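Local coordinates for protein vanadium-dependent haloperoxidase (Zobellia galactanivorans, PDB 4CIT) that probably oxidises iodide with hydrogen peroxide at a bound vanadate, at residues G89-L94 with R210-D215; E109-V114 with K153-Q158. All blocks are in the same frame, centred on the assembly; numbering follows the deposited sequence.

Interaction 1: G89-L94 with R210-D215; sequences GQLNGL and RPFVLD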
ATOM      1  N   GLY A  89      -5.564   2.704  21.532  1.00 11.47           N
ATOM      2  CA  GLY A  89      -6.909   2.551  21.803  1.00 12.79           C
ATOM      3  C   GLY A  89      -7.787   2.566  20.552  1.00 13.67           C
ATOM      4  O   GLY A  89      -9.013   2.300  20.635  1.00 13.73           O
ATOM      5  N   GLN A  90      -7.204   2.962  19.428  1.00 12.16           N
ATOM      6  CA  GLN A  90      -7.943   3.066  18.150  1.00 11.02           C
ATOM      7  C   GLN A  90      -7.548   1.946  17.155  1.00 13.59           C
ATOM      8  O   GLN A  90      -8.413   1.464  16.389  1.00 13.91           O
ATOM      9  CB  GLN A  90      -7.720   4.429  17.518  1.00 11.86           C
ATOM     10  CG  GLN A  90      -8.019   5.646  18.398  1.00 12.69           C
ATOM     11  CD  GLN A  90      -8.174   6.917  17.575  1.00 13.69           C
ATOM     12  OE1 GLN A  90      -7.409   7.935  17.654  1.00 16.55           O
ATOM     13  NE2 GLN A  90      -9.189   6.902  16.800  1.00 12.06           N
ATOM     14  N   LEU A  91      -6.309   1.558  17.137  1.00 10.94           N
ATOM     15  CA  LEU A  91      -5.852   0.445  16.318  1.00 10.34           C
ATOM     16  C   LEU A  91      -5.871  -0.819  17.155  1.00 11.27           C
ATOM     17  O   LEU A  91      -5.514  -0.769  18.375  1.00 11.40           O
ATOM     18  CB  LEU A  91      -4.441   0.682  15.756  1.00 11.40           C
ATOM     19  CG  LEU A  91      -4.164   1.922  14.950  1.00 11.48           C
ATOM     20  CD1 LEU A  91      -2.801   2.019  14.319  1.00 12.37           C
ATOM     21  CD2 LEU A  91      -5.203   2.024  13.896  1.00 10.87           C
ATOM     22  N   ASN A  92      -6.176  -1.983  16.542  1.00 10.53           N
ATOM     23  CA  ASN A  92      -6.290  -3.221  17.319  1.00 10.22           C
ATOM     24  C   ASN A  92      -5.058  -3.626  18.104  1.00  9.46           C
ATOM     25  O   ASN A  92      -4.031  -3.823  17.522  1.00 10.10           O
ATOM     26  CB  ASN A  92      -6.685  -4.361  16.329  1.00 11.39           C
ATOM     27  CG  ASN A  92      -8.118  -4.119  15.705  1.00 11.80           C
ATOM     28  OD1 ASN A  92      -9.026  -3.571  16.384  1.00 14.34           O
ATOM     29  ND2 ASN A  92      -8.324  -4.584  14.499  1.00 12.98           N
ATOM     30  N   GLY A  93      -5.176  -3.718  19.427  1.00  9.60           N
ATOM     31  CA  GLY A  93      -4.069  -4.139  20.299  1.00 12.65           C
ATOM     32  C   GLY A  93      -3.053  -3.018  20.726  1.00 11.53           C
ATOM     33  O   GLY A  93      -2.138  -3.326  21.422  1.00 12.95           O
ATOM     34  N   LEU A  94      -3.150  -1.833  20.203  1.00 10.56           N
ATOM     35  CA  LEU A  94      -2.134  -0.824  20.397  1.00 10.87           C
ATOM     36  C   LEU A  94      -2.439  -0.055  21.681  1.00 10.73           C
ATOM     37  O   LEU A  94      -3.518   0.514  21.873  1.00 10.43           O
ATOM     38  CB  LEU A  94      -2.153   0.150  19.267  1.00 10.78           C
ATOM     39  CG  LEU A  94      -1.120   1.287  19.411  1.00 10.68           C
ATOM     40  CD1 LEU A  94       0.286   0.756  19.515  1.00 12.28           C
ATOM     41  CD2 LEU A  94      -1.294   2.271  18.256  1.00 10.84           C
ATOM     42  N   ARG A 210      -3.508  -9.852  11.758  1.00  9.91           N
ATOM     43  CA  ARG A 210      -4.292  -8.891  12.512  1.00 10.12           C
ATOM     44  C   ARG A 210      -4.559  -7.625  11.763  1.00  9.78           C
ATOM     45  O   ARG A 210      -3.620  -6.897  11.429  1.00 10.75           O
ATOM     46  CB  ARG A 210      -3.532  -8.555  13.787  1.00 11.28           C
ATOM     47  CG  ARG A 210      -4.329  -7.664  14.792  1.00 10.85           C
ATOM     48  CD  ARG A 210      -3.488  -7.197  15.926  1.00 11.99           C
ATOM     49  NE  ARG A 210      -2.309  -6.445  15.460  1.00 11.77           N
ATOM     50  CZ  ARG A 210      -1.161  -6.342  16.093  1.00 12.10           C
ATOM     51  NH1 ARG A 210      -0.967  -6.904  17.263  1.00 11.96           N
ATOM     52  NH2 ARG A 210      -0.235  -5.601  15.595  1.00 11.29           N
ATOM     53  N   PRO A 211      -5.829  -7.291  11.494  1.00  9.85           N
ATOM     54  CA  PRO A 211      -6.038  -5.986  10.884  1.00 10.97           C
ATOM     55  C   PRO A 211      -5.798  -4.817  11.850  1.00 10.80           C
ATOM     56  O   PRO A 211      -5.849  -4.986  13.099  1.00 11.55           O
ATOM     57  CB  PRO A 211      -7.513  -6.016  10.492  1.00 12.13           C
ATOM     58  CG  PRO A 211      -8.059  -7.318  10.872  1.00 12.50           C
ATOM     59  CD  PRO A 211      -7.069  -8.001  11.782  1.00 12.18           C
ATOM     60  N   PHE A 212      -5.436  -3.660  11.333  1.00 11.99           N
ATOM     61  CA  PHE A 212      -5.300  -2.454  12.187  1.00 13.27           C
ATOM     62  C   PHE A 212      -6.586  -1.875  12.705  1.00 12.66           C
ATOM     63  O   PHE A 212      -6.674  -1.490  13.878  1.00 12.48           O
ATOM     64  CB  PHE A 212      -4.558  -1.361  11.384  1.00 12.99           C
ATOM     65  CG  PHE A 212      -3.105  -1.629  11.186  1.00 12.70           C
ATOM     66  CD1 PHE A 212      -2.185  -1.482  12.233  1.00 15.09           C
ATOM     67  CD2 PHE A 212      -2.610  -2.081   9.973  1.00 16.79           C
ATOM     68  CE1 PHE A 212      -0.829  -1.693  12.002  1.00 13.52           C
ATOM     69  CE2 PHE A 212      -1.243  -2.373   9.775  1.00 16.89           C
ATOM     70  CZ  PHE A 212      -0.339  -2.084  10.798  1.00 15.01           C
ATOM     71  N   VAL A 213      -7.597  -1.751  11.833  1.00 11.67           N
ATOM     72  CA  VAL A 213      -8.861  -1.025  12.133  1.00 13.36           C
ATOM     73  C   VAL A 213     -10.114  -1.917  11.982  1.00 12.97           C
ATOM     74  O   VAL A 213     -11.164  -1.767  12.670  1.00 14.98           O
ATOM     75  CB  VAL A 213      -9.015   0.183  11.145  1.00 14.66           C
ATOM     76  CG1 VAL A 213     -10.107   1.101  11.585  1.00 17.45           C
ATOM     77  CG2 VAL A 213      -7.718   0.982  10.975  1.00 16.11           C
ATOM     78  N   LEU A 214     -10.056  -2.870  11.049  1.00 12.02           N
ATOM     79  CA  LEU A 214     -11.209  -3.733  10.785  1.00 12.93           C
ATOM     80  C   LEU A 214     -11.556  -4.508  12.023  1.00 13.59           C
ATOM     81  O   LEU A 214     -10.668  -4.859  12.820  1.00 13.18           O
ATOM     82  CB  LEU A 214     -10.957  -4.755   9.717  1.00 12.60           C
ATOM     83  CG  LEU A 214     -10.486  -4.218   8.368  1.00 13.73           C
ATOM     84  CD1 LEU A 214     -10.215  -5.364   7.398  1.00 15.17           C
ATOM     85  CD2 LEU A 214     -11.479  -3.224   7.860  1.00 13.30           C
ATOM     86  N   ASP A 215     -12.848  -4.760  12.177  1.00 13.04           N
ATOM     87  CA  ASP A 215     -13.300  -5.686  13.229  1.00 14.56           C
ATOM     88  C   ASP A 215     -12.950  -7.133  12.929  1.00 14.70           C
ATOM     89  O   ASP A 215     -12.708  -7.954  13.843  1.00 17.53           O
ATOM     90  CB  ASP A 215     -14.798  -5.522  13.420  1.00 17.99           C
ATOM     91  CG  ASP A 215     -15.170  -4.129  13.908  1.00 22.26           C
ATOM     92  OD1 ASP A 215     -14.498  -3.594  14.820  1.00 21.61           O
ATOM     93  OD2 ASP A 215     -16.149  -3.554  13.338  1.00 23.25           O
TER
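Asn92 drives its carboxamide into the bend of 210-215. Its CG lies anti to the carbonyl carbon (chi1 -65°); ND2 donates to two backbone carbonyls. The hydrogen bond from Asn92 ND2 to Leu214 O is 2.9 Å long and lies in the amide plane. The one from Asn92 ND2 to Pro211 O is equally short, but here the nitrogen stands well above the carbonyl plane, 60° out of it. A third hydrogen bond, Asn92 N to Phe212 O at 2.8 Å, ties the backbones together, and Leu91 CA brings a C-H to the same oxygen at 3.2 Å. Both partners are irregular loops: 91-94 makes a type II beta turn, and 210-215 is also held by Asp323 of helix 307-335, whose carboxylate takes the backbone N-H groups of Phe212, Val213 and Leu214. Beside these hydrogen bonds the two methyls of Leu91 part, Leu91 CD1 lying 4.1 Å from Phe212 CD1 and Leu91 CD2 4.0 Å from Val213 CG2, oblique to both side chains. Asn92 O lies over one face of the Arg210 guanidinium, offset toward the rim, while Arg210 NH1 hydrogen-bonds to Trp166 O and the Trp166 indole makes a cation-pi contact with Arg210.

Interaction 2: E109-V114 with K153-Q158; sequences ELAAVV and KAYGLQ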
ATOM      1  N   GLU A 109      10.619  15.335  16.324  1.00 11.47           N
ATOM      2  CA  GLU A 109      10.665  14.934  14.895  1.00 12.90           C
ATOM      3  C   GLU A 109      11.850  14.035  14.601  1.00 10.29           C
ATOM      4  O   GLU A 109      11.793  13.064  13.818  1.00 10.00           O
ATOM      5  CB  GLU A 109      10.705  16.166  13.995  1.00 16.04           C
ATOM      6  CG  GLU A 109       9.437  16.934  14.175  1.00 18.92           C
ATOM      7  CD  GLU A 109       9.431  18.256  13.414  1.00 26.98           C
ATOM      8  OE1 GLU A 109      10.442  18.617  12.748  1.00 39.60           O
ATOM      9  OE2 GLU A 109       8.419  18.969  13.508  1.00 38.83           O
ATOM     10  N   LEU A 110      12.997  14.381  15.199  1.00 10.67           N
ATOM     11  CA  LEU A 110      14.188  13.545  15.089  0.50 10.98           C
ATOM     12  C   LEU A 110      13.858  12.128  15.651  1.00  9.95           C
ATOM     13  O   LEU A 110      14.134  11.126  15.048  1.00 10.26           O
ATOM     14  CB  LEU A 110      15.349  14.237  15.828  0.50 11.55           C
ATOM     15  CG  LEU A 110      16.696  13.527  15.836  0.50 12.95           C
ATOM     16  CD1 LEU A 110      17.174  13.354  14.427  0.50 14.32           C
ATOM     17  CD2 LEU A 110      17.712  14.302  16.656  0.50 13.55           C
ATOM     18  N   ALA A 111      13.284  12.055  16.831  1.00  9.56           N
ATOM     19  CA  ALA A 111      12.909  10.768  17.417  1.00  9.91           C
ATOM     20  C   ALA A 111      11.988   9.984  16.529  1.00  8.25           C
ATOM     21  O   ALA A 111      12.192   8.788  16.338  1.00  8.40           O
ATOM     22  CB  ALA A 111      12.297  10.910  18.777  1.00 10.16           C
ATOM     23  N   ALA A 112      11.048  10.695  15.893  1.00  9.22           N
ATOM     24  CA  ALA A 112      10.057  10.054  14.978  1.00  9.23           C
ATOM     25  C   ALA A 112      10.778   9.445  13.778  1.00 10.15           C
ATOM     26  O   ALA A 112      10.414   8.326  13.383  1.00  9.70           O
ATOM     27  CB  ALA A 112       9.015  11.055  14.553  1.00  9.97           C
ATOM     28  N   VAL A 113      11.727  10.163  13.158  1.00  9.36           N
ATOM     29  CA  VAL A 113      12.518   9.621  12.027  1.00 10.38           C
ATOM     30  C   VAL A 113      13.347   8.409  12.458  1.00 10.14           C
ATOM     31  O   VAL A 113      13.414   7.412  11.757  1.00 10.18           O
ATOM     32  CB  VAL A 113      13.367  10.658  11.263  1.00 11.13           C
ATOM     33  CG1 VAL A 113      14.077   9.949  10.129  1.00 12.65           C
ATOM     34  CG2 VAL A 113      12.405  11.769  10.781  1.00 13.90           C
ATOM     35  N   VAL A 114      13.908   8.460  13.632  1.00  9.92           N
ATOM     36  CA  VAL A 114      14.717   7.358  14.158  1.00  9.31           C
ATOM     37  C   VAL A 114      13.845   6.139  14.320  1.00  9.39           C
ATOM     38  O   VAL A 114      14.204   5.042  13.908  1.00 10.14           O
ATOM     39  CB  VAL A 114      15.334   7.762  15.550  1.00  9.61           C
ATOM     40  CG1 VAL A 114      15.777   6.556  16.353  1.00 10.55           C
ATOM     41  CG2 VAL A 114      16.589   8.626  15.381  1.00  9.65           C
ATOM     42  N   LYS A 153      17.537  10.205  19.782  1.00 10.73           N
ATOM     43  CA  LYS A 153      17.647   8.815  19.303  1.00 11.37           C
ATOM     44  C   LYS A 153      17.185   7.775  20.287  1.00 11.65           C
ATOM     45  O   LYS A 153      16.471   6.801  19.967  1.00 11.35           O
ATOM     46  CB  LYS A 153      19.107   8.522  18.902  1.00 13.10           C
ATOM     47  CG  LYS A 153      19.310   7.058  18.527  1.00 15.30           C
ATOM     48  CD  LYS A 153      20.707   6.738  17.998  1.00 18.96           C
ATOM     49  CE  LYS A 153      21.761   6.927  18.983  1.00 24.60           C
ATOM     50  NZ  LYS A 153      22.089   5.534  19.410  1.00 31.61           N
ATOM     51  N   ALA A 154      17.579   7.967  21.565  1.00 12.24           N
ATOM     52  CA  ALA A 154      17.195   7.065  22.614  1.00 13.05           C
ATOM     53  C   ALA A 154      15.681   6.966  22.762  1.00 11.74           C
ATOM     54  O   ALA A 154      15.150   5.863  22.963  1.00 11.73           O
ATOM     55  CB  ALA A 154      17.861   7.454  23.942  1.00 16.06           C
ATOM     56  N   TYR A 155      14.978   8.068  22.664  1.00 11.67           N
ATOM     57  CA  TYR A 155      13.514   8.076  22.796  1.00 11.67           C
ATOM     58  C   TYR A 155      12.914   7.383  21.564  1.00 10.74           C
ATOM     59  O   TYR A 155      11.981   6.583  21.721  1.00 10.56           O
ATOM     60  CB  TYR A 155      12.966   9.455  22.980  1.00 11.13           C
ATOM     61  CG  TYR A 155      11.472   9.515  23.154  1.00 11.12           C
ATOM     62  CD1 TYR A 155      10.843   8.719  24.059  1.00 11.50           C
ATOM     63  CD2 TYR A 155      10.717  10.292  22.349  1.00 10.54           C
ATOM     64  CE1 TYR A 155       9.485   8.715  24.159  1.00 11.79           C
ATOM     65  CE2 TYR A 155       9.327  10.291  22.430  1.00 10.75           C
ATOM     66  CZ  TYR A 155       8.746   9.471  23.289  1.00 11.78           C
ATOM     67  OH  TYR A 155       7.387   9.418  23.447  1.00 13.60           O
ATOM     68  N   GLY A 156      13.368   7.760  20.384  1.00 11.18           N
ATOM     69  CA  GLY A 156      12.919   7.084  19.142  1.00 10.14           C
ATOM     70  C   GLY A 156      13.044   5.555  19.171  1.00  9.60           C
ATOM     71  O   GLY A 156      12.131   4.827  18.783  1.00  9.09           O
ATOM     72  N   LEU A 157      14.155   5.055  19.701  1.00 10.58           N
ATOM     73  CA  LEU A 157      14.382   3.662  19.831  1.00 10.68           C
ATOM     74  C   LEU A 157      13.524   3.007  20.926  1.00 10.82           C
ATOM     75  O   LEU A 157      13.069   1.857  20.752  1.00 10.01           O
ATOM     76  CB  LEU A 157      15.864   3.360  20.000  1.00 11.17           C
ATOM     77  CG  LEU A 157      16.831   3.722  18.822  1.00 10.97           C
ATOM     78  CD1 LEU A 157      18.259   3.342  19.201  1.00 12.16           C
ATOM     79  CD2 LEU A 157      16.450   3.054  17.524  1.00 12.95           C
ATOM     80  N   GLN A 158      13.246   3.713  22.005  1.00 12.03           N
ATOM     81  CA  GLN A 158      12.335   3.201  23.005  1.00 13.57           C
ATOM     82  C   GLN A 158      10.949   3.030  22.447  1.00 12.07           C
ATOM     83  O   GLN A 158      10.286   2.024  22.701  1.00 11.29           O
ATOM     84  CB  GLN A 158      12.320   4.112  24.258  1.00 14.95           C
ATOM     85  CG  GLN A 158      11.526   3.613  25.361  1.00 19.17           C
ATOM     86  CD  GLN A 158      11.409   4.666  26.481  1.00 21.63           C
ATOM     87  OE1 GLN A 158      11.676   5.852  26.287  1.00 21.51           O
ATOM     88  NE2 GLN A 158      10.967   4.221  27.620  1.00 20.94           N
TER
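Val114 and Ala111, one helical turn apart on helix 108-123, face Gly156 and its neighbours on helix 146-167 in a close helix-helix packing of this largely alpha-helical protein. The axes of the two short segments approach to 7.5 Å and cross at -47°, a closeness that rests on small residues at the crossing: Ala111 and Gly156 are CA neighbours, and Gly156 carries no side chain, so that Ala111 O and Val114 CG1 come directly against its CA. Val114 is the side chain to follow. Its CB points at the other helix and divides into two methyls. CG1, anti to the backbone N (chi1 161°), does most of the touching: it sits 3.7 Å from Lys153 O, 4.0 Å from Gly156 CA and 3.8 Å from Leu157 CD2, with the two side chains of Val114 and Leu157 at about a right angle. CG1 also meets the aliphatic start of the lysine at Lys153 CG. The other methyl, CG2, comes near Lys153 CA, and Tyr138 of helix 128-144 touches both Val114 and Lys153. No hydrogen bond joins the segments. On the far side of Gly156 from Leu157, Ala111 CB touches the tyrosine ring obliquely, 4.0 Å from Tyr155 CD2, while Tyr155 OH is hydrogen-bonded to Pro98 O. Between these side chains the backbones themselves meet, Ala111 O lying 3.4 Å from Gly156 CA.

Interaction 2 is nested along the chain inside the loop closed by interaction 1: the order runs 89-94, 109-114, 153-158, 210-215. Their centres are 23 Å apart and the nearest atoms about 11 Å, so the two do not touch. Helix 146-167 connects them, since it carries 153-158 and, further on, Trp166, which packs on Leu91 and Arg210 of interaction 1. Helix 307-335 is a second common element, with Val319 and Ala322 against Phe212 and Phe307 lying against 109-114. One contact thus packs two helices and the other joins two loops, which helices 146-167 and 307-335 back; helix 307-335 also carries Lys332 of the vanadate pocket.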